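Local coordinates for protein alpha,alpha-trehalose-phosphate synthase (UDP-forming) (Burkholderia multivorans, PDB 5UOF) that belongs to glycosyltransferase family 20 and folds in the two-domain GT-B manner, with a central sheet flanked by helices in each domain, at residues Y233-Y238 with N448-W453; A388-L393 with A432-R437; A402-G407 with L442-A447. All blocks are in the same frame, centred on the assembly; numbering follows the deposited sequence. Where two conformers were deposited one is given.

Interaction 1 (Y233-Y238 with N448-W453); sequences YPIGVY and NDLSVW. With EDO (1,2-ethanediol), chain G.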
loop_
_atom_site.group_PDB
_atom_site.type_symbol
_atom_site.label_atom_id
_atom_site.label_comp_id
_atom_site.label_asym_id
_atom_site.label_seq_id
_atom_site.Cartn_x
_atom_site.Cartn_y
_atom_site.Cartn_z
ATOM N N TYR A 233 1.477 -11.463 19.123
ATOM C CA TYR A 233 1.528 -11.186 20.564
ATOM C C TYR A 233 1.126 -9.729 20.752
ATOM O O TYR A 233 1.991 -8.863 20.924
ATOM C CB TYR A 233 2.930 -11.415 21.148
ATOM C CG TYR A 233 3.620 -12.719 20.790
ATOM C CD1 TYR A 233 4.242 -12.886 19.562
ATOM C CD2 TYR A 233 3.697 -13.766 21.703
ATOM C CE1 TYR A 233 4.885 -14.072 19.237
ATOM C CE2 TYR A 233 4.347 -14.954 21.397
ATOM C CZ TYR A 233 4.943 -15.097 20.158
ATOM O OH TYR A 233 5.584 -16.263 19.832
ATOM N N PRO A 234 -0.166 -9.410 20.651
ATOM C CA PRO A 234 -0.592 -8.002 20.772
ATOM C C PRO A 234 -0.215 -7.416 22.129
ATOM O O PRO A 234 -0.502 -7.999 23.172
ATOM C CB PRO A 234 -2.115 -8.076 20.591
ATOM C CG PRO A 234 -2.487 -9.520 20.804
ATOM C CD PRO A 234 -1.289 -10.304 20.325
ATOM N N ILE A 235 0.435 -6.255 22.108
ATOM C CA ILE A 235 0.911 -5.616 23.335
ATOM C C ILE A 235 -0.254 -4.925 24.032
ATOM O O ILE A 235 -0.963 -4.110 23.425
ATOM C CB ILE A 235 2.032 -4.610 23.028
ATOM C CG1 ILE A 235 3.270 -5.327 22.491
ATOM C CG2 ILE A 235 2.393 -3.806 24.284
ATOM C CD1 ILE A 235 4.482 -4.405 22.302
ATOM N N GLY A 236 -0.431 -5.217 25.321
ATOM C CA GLY A 236 -1.467 -4.602 26.111
ATOM C C GLY A 236 -0.921 -3.639 27.145
ATOM O O GLY A 236 0.226 -3.172 27.067
ATOM N N VAL A 237 -1.757 -3.338 28.138
ATOM C CA VAL A 237 -1.416 -2.405 29.206
ATOM C C VAL A 237 -1.785 -3.058 30.531
ATOM O O VAL A 237 -2.175 -4.230 30.566
ATOM C CB VAL A 237 -2.142 -1.059 29.038
ATOM C CG1 VAL A 237 -1.774 -0.420 27.703
ATOM C CG2 VAL A 237 -3.658 -1.256 29.146
ATOM N N TYR A 238 -1.651 -2.323 31.634
ATOM C CA TYR A 238 -2.186 -2.779 32.917
ATOM C C TYR A 238 -3.380 -1.898 33.253
ATOM O O TYR A 238 -3.224 -0.833 33.864
ATOM C CB TYR A 238 -1.131 -2.726 34.027
ATOM C CG TYR A 238 -0.046 -3.777 33.881
ATOM C CD1 TYR A 238 -0.348 -5.129 33.972
ATOM C CD2 TYR A 238 1.279 -3.412 33.688
ATOM C CE1 TYR A 238 0.643 -6.100 33.856
ATOM C CE2 TYR A 238 2.272 -4.371 33.568
ATOM C CZ TYR A 238 1.949 -5.714 33.655
ATOM O OH TYR A 238 2.934 -6.684 33.550
ATOM N N ASN A 448 -5.903 -9.578 28.078
ATOM C CA ASN A 448 -4.633 -9.493 27.363
ATOM C C ASN A 448 -3.847 -8.313 27.930
ATOM O O ASN A 448 -3.506 -7.360 27.227
ATOM C CB ASN A 448 -4.847 -9.338 25.857
ATOM C CG ASN A 448 -3.546 -9.231 25.110
ATOM O OD1 ASN A 448 -2.560 -9.855 25.504
ATOM N ND2 ASN A 448 -3.510 -8.405 24.059
ATOM N N ASP A 449 -3.567 -8.358 29.231
ATOM C CA ASP A 449 -2.781 -7.279 29.805
ATOM C C ASP A 449 -1.306 -7.475 29.447
ATOM O O ASP A 449 -0.918 -8.466 28.826
ATOM C CB ASP A 449 -3.040 -7.148 31.320
ATOM C CG ASP A 449 -2.375 -8.233 32.178
ATOM O OD1 ASP A 449 -1.455 -8.940 31.743
ATOM O OD2 ASP A 449 -2.785 -8.364 33.351
ATOM N N LEU A 450 -0.488 -6.483 29.801
ATOM C CA LEU A 450 0.895 -6.452 29.327
ATOM C C LEU A 450 1.668 -7.712 29.715
ATOM O O LEU A 450 2.620 -8.095 29.016
ATOM C CB LEU A 450 1.591 -5.203 29.870
ATOM C CG LEU A 450 3.048 -4.941 29.473
ATOM C CD1 LEU A 450 3.214 -4.993 27.947
ATOM C CD2 LEU A 450 3.470 -3.564 29.985
ATOM N N SER A 451 1.281 -8.376 30.814
ATOM C CA SER A 451 1.995 -9.586 31.201
ATOM C C SER A 451 1.779 -10.722 30.208
ATOM O O SER A 451 2.621 -11.623 30.125
ATOM C CB SER A 451 1.577 -10.034 32.605
ATOM O OG SER A 451 0.322 -10.687 32.579
ATOM N N VAL A 452 0.682 -10.699 29.443
ATOM C CA VAL A 452 0.451 -11.753 28.461
ATOM C C VAL A 452 1.501 -11.686 27.354
ATOM O O VAL A 452 2.085 -12.704 26.977
ATOM C CB VAL A 452 -0.983 -11.672 27.905
ATOM C CG1 VAL A 452 -1.214 -12.753 26.843
ATOM C CG2 VAL A 452 -1.988 -11.814 29.061
ATOM N N TRP A 453 1.765 -10.485 26.833
ATOM C CA TRP A 453 2.833 -10.306 25.847
ATOM C C TRP A 453 4.154 -10.843 26.368
ATOM O O TRP A 453 4.812 -11.672 25.726
ATOM C CB TRP A 453 2.953 -8.818 25.507
ATOM C CG TRP A 453 4.066 -8.417 24.586
ATOM C CD1 TRP A 453 4.114 -8.579 23.228
ATOM C CD2 TRP A 453 5.259 -7.705 24.946
ATOM N NE1 TRP A 453 5.282 -8.045 22.728
ATOM C CE2 TRP A 453 5.987 -7.480 23.758
ATOM C CE3 TRP A 453 5.779 -7.233 26.157
ATOM C CZ2 TRP A 453 7.209 -6.818 23.747
ATOM C CZ3 TRP A 453 6.988 -6.570 26.143
ATOM C CH2 TRP A 453 7.695 -6.374 24.947
HETATM C C1 EDO G . -3.283 -12.125 32.516
HETATM O O1 EDO G . -3.137 -11.097 33.507
HETATM C C2 EDO G . -4.480 -11.821 31.616
HETATM O O2 EDO G . -4.345 -10.518 31.022
HETATM O O HOH W 1 -0.116 -7.965 26.241
HETATM O O HOH W 2 -0.452 -10.612 23.984
HETATM O O HOH W 3 -4.464 -4.485 28.103
#
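Trp-453 holds CG anti to its backbone N (chi1 176°) and Ile-235 holds CG1 anti to its carbonyl carbon (chi1 -66°), and the two side chains run alongside each other in the same sense. Ile-235 CG1 stands 3.5 Å from the centroid of the Trp-453 five-membered ring and only 16° off its normal, which defines a CH-pi contact over the face. At the edge of that ring, Tyr-233 O lies 3.1 Å from Trp-453 CD1. A second CH-pi contact sets Leu-450 CB over one face of the Tyr-238 ring, 4.0 Å from its centroid. Two hydrogen bonds cross the contact: backbone Leu-450 N gives to Val-237 O (2.9 Å), and the side-chain amide Asn-448 ND2, also bonded to Glu-404, gives to Pro-234 O (3.2 Å). Asp-449 is the N-cap, its OD1 accepting from Ser-451 N at 2.9 Å, while a 1,2-ethanediol bonds its N and OD2. The start of helix 450-472 thus meets the loop after strand 226-232, at the point where the C-terminal helix of a GT-B protein returns to the N-terminal domain; Trp-453 continues onto Phe-162 of strand 159-162, Trp-137 of strand 135-139 and Val-36 of helix 32-43.

Interaction 2 (A388-L393 with A432-R437); sequences ADPGVL and AERQAR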
loop_
_atom_site.group_PDB
_atom_site.type_symbol
_atom_site.label_atom_id
_atom_site.label_comp_id
_atom_site.label_asym_id
_atom_site.label_seq_id
_atom_site.Cartn_x
_atom_site.Cartn_y
_atom_site.Cartn_z
ATOM N N ALA A 388 -18.612 4.277 35.903
ATOM C CA ALA A 388 -19.928 4.833 36.196
ATOM C C ALA A 388 -20.375 5.849 35.153
ATOM O O ALA A 388 -21.574 6.133 35.056
ATOM C CB ALA A 388 -19.931 5.489 37.578
ATOM N N ASP A 389 -19.450 6.394 34.373
ATOM C CA ASP A 389 -19.736 7.396 33.351
ATOM C C ASP A 389 -18.595 7.381 32.338
ATOM O O ASP A 389 -17.795 8.323 32.284
ATOM C CB ASP A 389 -19.892 8.780 33.987
ATOM C CG ASP A 389 -20.308 9.859 32.982
ATOM O OD1 ASP A 389 -20.769 9.515 31.873
ATOM O OD2 ASP A 389 -20.160 11.064 33.301
ATOM N N PRO A 390 -18.467 6.323 31.541
ATOM C CA PRO A 390 -17.237 6.149 30.761
ATOM C C PRO A 390 -17.291 6.813 29.394
ATOM O O PRO A 390 -18.334 6.881 28.745
ATOM C CB PRO A 390 -17.141 4.622 30.632
ATOM C CG PRO A 390 -18.567 4.171 30.591
ATOM C CD PRO A 390 -19.351 5.142 31.466
ATOM N N GLY A 391 -16.131 7.301 28.955
ATOM C CA GLY A 391 -16.022 7.898 27.635
ATOM C C GLY A 391 -16.110 6.870 26.521
ATOM O O GLY A 391 -16.056 5.659 26.743
ATOM N N VAL A 392 -16.254 7.382 25.291
ATOM C CA VAL A 392 -16.401 6.567 24.090
ATOM C C VAL A 392 -15.124 6.668 23.275
ATOM O O VAL A 392 -14.618 7.773 23.047
ATOM C CB VAL A 392 -17.591 7.029 23.235
ATOM C CG1 VAL A 392 -17.657 6.218 21.931
ATOM C CG2 VAL A 392 -18.886 6.924 24.025
ATOM N N LEU A 393 -14.610 5.523 22.834
ATOM C CA LEU A 393 -13.417 5.494 21.998
ATOM C C LEU A 393 -13.831 5.459 20.535
ATOM O O LEU A 393 -14.559 4.553 20.118
ATOM C CB LEU A 393 -12.553 4.280 22.323
ATOM C CG LEU A 393 -11.338 4.029 21.418
ATOM C CD1 LEU A 393 -10.317 5.138 21.588
ATOM C CD2 LEU A 393 -10.730 2.684 21.754
ATOM N N ALA A 432 -26.112 3.861 28.960
ATOM C CA ALA A 432 -26.186 2.404 28.948
ATOM C C ALA A 432 -25.324 1.819 27.839
ATOM O O ALA A 432 -24.607 0.835 28.056
ATOM C CB ALA A 432 -27.643 1.949 28.818
ATOM N N GLU A 433 -25.380 2.410 26.639
ATOM C CA GLU A 433 -24.528 1.934 25.551
ATOM C C GLU A 433 -23.055 2.248 25.818
ATOM O O GLU A 433 -22.168 1.421 25.542
ATOM C CB GLU A 433 -24.996 2.545 24.219
ATOM C CG GLU A 433 -24.210 1.976 23.027
ATOM C CD GLU A 433 -24.566 2.629 21.689
ATOM O OE1 GLU A 433 -23.826 2.388 20.707
ATOM O OE2 GLU A 433 -25.570 3.370 21.611
ATOM N N ARG A 434 -22.763 3.429 26.365
ATOM C CA ARG A 434 -21.372 3.741 26.673
ATOM C C ARG A 434 -20.795 2.715 27.637
ATOM O O ARG A 434 -19.647 2.278 27.483
ATOM C CB ARG A 434 -21.246 5.145 27.268
ATOM C CG ARG A 434 -21.534 6.244 26.249
ATOM C CD ARG A 434 -21.164 7.622 26.778
ATOM N NE ARG A 434 -22.153 8.170 27.716
ATOM C CZ ARG A 434 -21.937 8.378 29.010
ATOM N NH1 ARG A 434 -20.766 8.061 29.573
ATOM N NH2 ARG A 434 -22.901 8.919 29.745
ATOM N N GLN A 435 -21.597 2.291 28.616
ATOM C CA GLN A 435 -21.113 1.314 29.587
ATOM C C GLN A 435 -20.964 -0.064 28.960
ATOM O O GLN A 435 -20.011 -0.787 29.268
ATOM C CB GLN A 435 -22.057 1.256 30.789
ATOM C CG GLN A 435 -21.950 2.478 31.683
ATOM C CD GLN A 435 -22.936 2.452 32.835
ATOM O OE1 GLN A 435 -24.116 2.121 32.669
ATOM N NE2 GLN A 435 -22.455 2.814 34.011
ATOM N N ALA A 436 -21.901 -0.455 28.092
ATOM C CA ALA A 436 -21.783 -1.749 27.432
ATOM C C ALA A 436 -20.503 -1.806 26.612
ATOM O O ALA A 436 -19.736 -2.773 26.702
ATOM C CB ALA A 436 -23.009 -2.017 26.554
ATOM N N ARG A 437 -20.237 -0.752 25.833
ATOM C CA ARG A 437 -19.021 -0.717 25.019
ATOM C C ARG A 437 -17.772 -0.661 25.888
ATOM O O ARG A 437 -16.765 -1.328 25.595
ATOM C CB ARG A 437 -19.061 0.483 24.076
ATOM C CG ARG A 437 -20.145 0.387 23.017
ATOM C CD ARG A 437 -20.230 1.660 22.212
ATOM N NE ARG A 437 -21.108 1.448 21.062
ATOM C CZ ARG A 437 -20.714 0.899 19.915
ATOM N NH1 ARG A 437 -19.444 0.533 19.738
ATOM N NH2 ARG A 437 -21.591 0.718 18.939
HETATM O O HOH W 4 -17.813 3.616 25.705
#
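Arg-434 reaches from helix 431-447 across the turn that leads into strand 392-396, and most of its side chain lies against that turn. Arg-434 CB lies 3.7 Å from Pro-390 O, at the base of the contact. CG is against the branch of Val-392, with Arg-434 CG to Val-392 CG2 at 3.5 Å, the two side chains crossing at about a right angle. Arg-434 CD touches the same methyl and also passes 3.5 Å from Pro-390 O. At this point the chain bends (chi3 -78°), placing NE where it donates to Met-429 O. Beyond CZ, Arg-434 NH1 gives two hydrogen bonds: one to Pro-390 O at 2.8 Å, with that oxygen in the guanidinium plane, and one to Asp-389 OD1 at 2.7 Å, which it meets nearly along the C-O axis. Arg-434 NH2 adds a weak bond to the same Asp-389 OD1 at 3.1 Å. Alongside, Gln-435 packs its CG on Pro-390 CD (3.7 Å), and a water donates to both Gly-391 O and Arg-434 O, linking the two backbones. The salt bridge is made through a single carboxylate oxygen, and the carboxylate and guanidinium planes stand 67° apart, so this is no flat two-oxygen pairing. With NE and NH1 both giving to backbone carbonyls, two main-chain oxygens and Asp-389 OD1 together fix the rotation of the guanidinium. The nearby carboxylate would then be expected to offset part of its positive charge at this partly exposed surface.

Interaction 3 (A402-G407 with L442-A447); sequences AAELTG and LARLRA. With EDO (1,2-ethanediol), chain G.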
loop_
_atom_site.group_PDB
_atom_site.type_symbol
_atom_site.label_atom_id
_atom_site.label_comp_id
_atom_site.label_asym_id
_atom_site.label_seq_id
_atom_site.Cartn_x
_atom_site.Cartn_y
_atom_site.Cartn_z
ATOM N N ALA A 402 -7.701 -2.189 17.018
ATOM C CA ALA A 402 -9.072 -2.393 16.554
ATOM C C ALA A 402 -9.473 -3.862 16.533
ATOM O O ALA A 402 -10.667 -4.169 16.619
ATOM C CB ALA A 402 -9.251 -1.793 15.152
ATOM N N ALA A 403 -8.511 -4.780 16.433
ATOM C CA ALA A 403 -8.843 -6.197 16.465
ATOM C C ALA A 403 -9.329 -6.635 17.837
ATOM O O ALA A 403 -9.998 -7.665 17.950
ATOM C CB ALA A 403 -7.615 -7.021 16.060
ATOM N N GLU A 404 -9.016 -5.870 18.873
ATOM C CA GLU A 404 -9.375 -6.197 20.250
ATOM C C GLU A 404 -10.479 -5.320 20.807
ATOM O O GLU A 404 -11.389 -5.824 21.479
ATOM C CB GLU A 404 -8.144 -6.067 21.160
ATOM C CG GLU A 404 -7.036 -7.060 20.865
ATOM C CD GLU A 404 -5.778 -6.788 21.678
ATOM O OE1 GLU A 404 -4.901 -6.026 21.203
ATOM O OE2 GLU A 404 -5.681 -7.334 22.801
ATOM N N LEU A 405 -10.416 -4.016 20.549
ATOM C CA LEU A 405 -11.336 -3.055 21.158
ATOM C C LEU A 405 -12.624 -2.982 20.340
ATOM O O LEU A 405 -12.948 -1.985 19.693
ATOM C CB LEU A 405 -10.660 -1.697 21.296
ATOM C CG LEU A 405 -9.383 -1.733 22.161
ATOM C CD1 LEU A 405 -8.745 -0.353 22.257
ATOM C CD2 LEU A 405 -9.657 -2.302 23.564
ATOM N N THR A 406 -13.373 -4.084 20.398
ATOM C CA THR A 406 -14.582 -4.211 19.595
ATOM C C THR A 406 -15.701 -3.296 20.069
ATOM O O THR A 406 -16.681 -3.117 19.333
ATOM C CB THR A 406 -15.057 -5.666 19.603
ATOM O OG1 THR A 406 -15.230 -6.107 20.953
ATOM C CG2 THR A 406 -14.023 -6.562 18.902
ATOM N N GLY A 407 -15.577 -2.709 21.261
ATOM C CA GLY A 407 -16.551 -1.738 21.734
ATOM C C GLY A 407 -16.293 -0.320 21.273
ATOM O O GLY A 407 -17.108 0.568 21.529
ATOM N N LEU A 442 -12.977 -3.142 28.198
ATOM C CA LEU A 442 -12.193 -3.348 29.414
ATOM C C LEU A 442 -11.955 -4.832 29.677
ATOM O O LEU A 442 -10.877 -5.224 30.149
ATOM C CB LEU A 442 -12.906 -2.691 30.592
ATOM C CG LEU A 442 -12.274 -2.848 31.969
ATOM C CD1 LEU A 442 -10.833 -2.338 31.959
ATOM C CD2 LEU A 442 -13.099 -2.091 32.994
ATOM N N ALA A 443 -12.947 -5.676 29.377
ATOM C CA ALA A 443 -12.763 -7.112 29.545
ATOM C C ALA A 443 -11.659 -7.626 28.631
ATOM O O ALA A 443 -10.846 -8.463 29.040
ATOM C CB ALA A 443 -14.075 -7.847 29.285
ATOM N N ARG A 444 -11.599 -7.117 27.397
ATOM C CA ARG A 444 -10.516 -7.502 26.493
ATOM C C ARG A 444 -9.165 -7.022 27.014
ATOM O O ARG A 444 -8.166 -7.754 26.944
ATOM C CB ARG A 444 -10.782 -6.949 25.088
ATOM C CG ARG A 444 -12.027 -7.520 24.388
ATOM C CD ARG A 444 -11.941 -9.037 24.171
ATOM N NE ARG A 444 -10.791 -9.438 23.359
ATOM C CZ ARG A 444 -10.808 -9.588 22.035
ATOM N NH1 ARG A 444 -11.921 -9.360 21.345
ATOM N NH2 ARG A 444 -9.701 -9.964 21.399
ATOM N N LEU A 445 -9.104 -5.793 27.537
ATOM C CA LEU A 445 -7.832 -5.305 28.076
ATOM C C LEU A 445 -7.370 -6.162 29.239
ATOM O O LEU A 445 -6.172 -6.420 29.396
ATOM C CB LEU A 445 -7.950 -3.852 28.529
ATOM C CG LEU A 445 -8.258 -2.822 27.441
ATOM C CD1 LEU A 445 -8.412 -1.441 28.053
ATOM C CD2 LEU A 445 -7.135 -2.819 26.403
ATOM N N ARG A 446 -8.311 -6.600 30.082
ATOM C CA ARG A 446 -7.926 -7.379 31.253
ATOM C C ARG A 446 -7.499 -8.792 30.885
ATOM O O ARG A 446 -6.718 -9.407 31.622
ATOM C CB ARG A 446 -9.075 -7.419 32.250
ATOM C CG ARG A 446 -9.273 -6.110 32.998
ATOM C CD ARG A 446 -10.472 -6.211 33.934
ATOM N NE ARG A 446 -10.542 -5.075 34.842
ATOM C CZ ARG A 446 -11.673 -4.600 35.360
ATOM N NH1 ARG A 446 -12.842 -5.151 35.049
ATOM N NH2 ARG A 446 -11.632 -3.560 36.183
ATOM N N ALA A 447 -8.009 -9.327 29.779
ATOM C CA ALA A 447 -7.669 -10.678 29.353
ATOM C C ALA A 447 -6.399 -10.727 28.524
ATOM O O ALA A 447 -5.875 -11.817 28.285
ATOM C CB ALA A 447 -8.816 -11.298 28.556
HETATM C C1 EDO G . -3.283 -12.125 32.516
HETATM O O1 EDO G . -3.137 -11.097 33.507
HETATM C C2 EDO G . -4.480 -11.821 31.616
HETATM O O2 EDO G . -4.345 -10.518 31.022
HETATM O O HOH W 5 -8.580 -10.184 18.717
HETATM O O HOH W 6 -12.274 -9.937 18.638
HETATM O O HOH W 7 -6.734 -9.814 22.735
HETATM O O HOH W 8 -14.571 -8.507 22.046
#
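An inverse gamma turn centred on Leu-405, in the loop between strands 392-396 and 409-411, is where residues 402-407 meet the last turns of helix 431-447. Leu-405 CD2 touches Leu-445 CD2 at 3.8 Å, the two side chains crossing obliquely. Beside this apolar pair Arg-444 folds over the backbone: its chain is bent at chi2 (-61°) and chi3 (-59°), and CG approaches Glu-404 O to 3.4 Å. The same carbonyl oxygen lies over one face of the guanidinium, 3.5 Å above its plane and displaced from the centre of the group. The N-H groups meet the loop through water instead. One water bridges Arg-444 NH2 (2.9 Å) and Ala-403 O, and another accepts from NH1 of Arg-444 and donates to Thr-406 OG1 (2.7 Å), a hydroxyl also bonded to Glu-440. Both of these waters lie in the guanidinium plane, at its edge. In the conformer described, Glu-404 OE2 stays 5.0 Å from Arg-444 NH2, and a water bridges the two; the Glu-404 carboxylate also engages Lys-379 and Asn-448. Leu-405 also packs on Leu-393 and Leu-395 of strand 392-396 and on Ala-378, while Leu-445 rests on Val-382 of helix 376-384 and on Pro-239 of helix 239-248.

In the fold
Helix 431-447 serves both interactions 2 and 3, whose centres are 13 Å apart, and helix 450-472 follows it into interaction 1. Two side chains couple the contacts: Asn-448 ND2 probably hydrogen-bonds Glu-404 OE2 (2.7 Å), joining interactions 1 and 3, and Arg-437 NH1 probably bonds Gly-407 O (2.9 Å), joining interactions 2 and 3. A 1,2-ethanediol bonds Asp-449 (interaction 1) and Arg-446 O (interaction 3). Leu-393 CD2 on Leu-405 CD1 (3.7 Å) adds apolar packing. Interactions 1 and 2 do not touch, their nearest atoms being about 11 Å apart. The sodium ion, held by Arg-360, Ser-362 and Gln-385, lies about 6 Å from the Pro-390 side chain of interaction 2; Gln-385 OE1 also accepts from Gly-391 N.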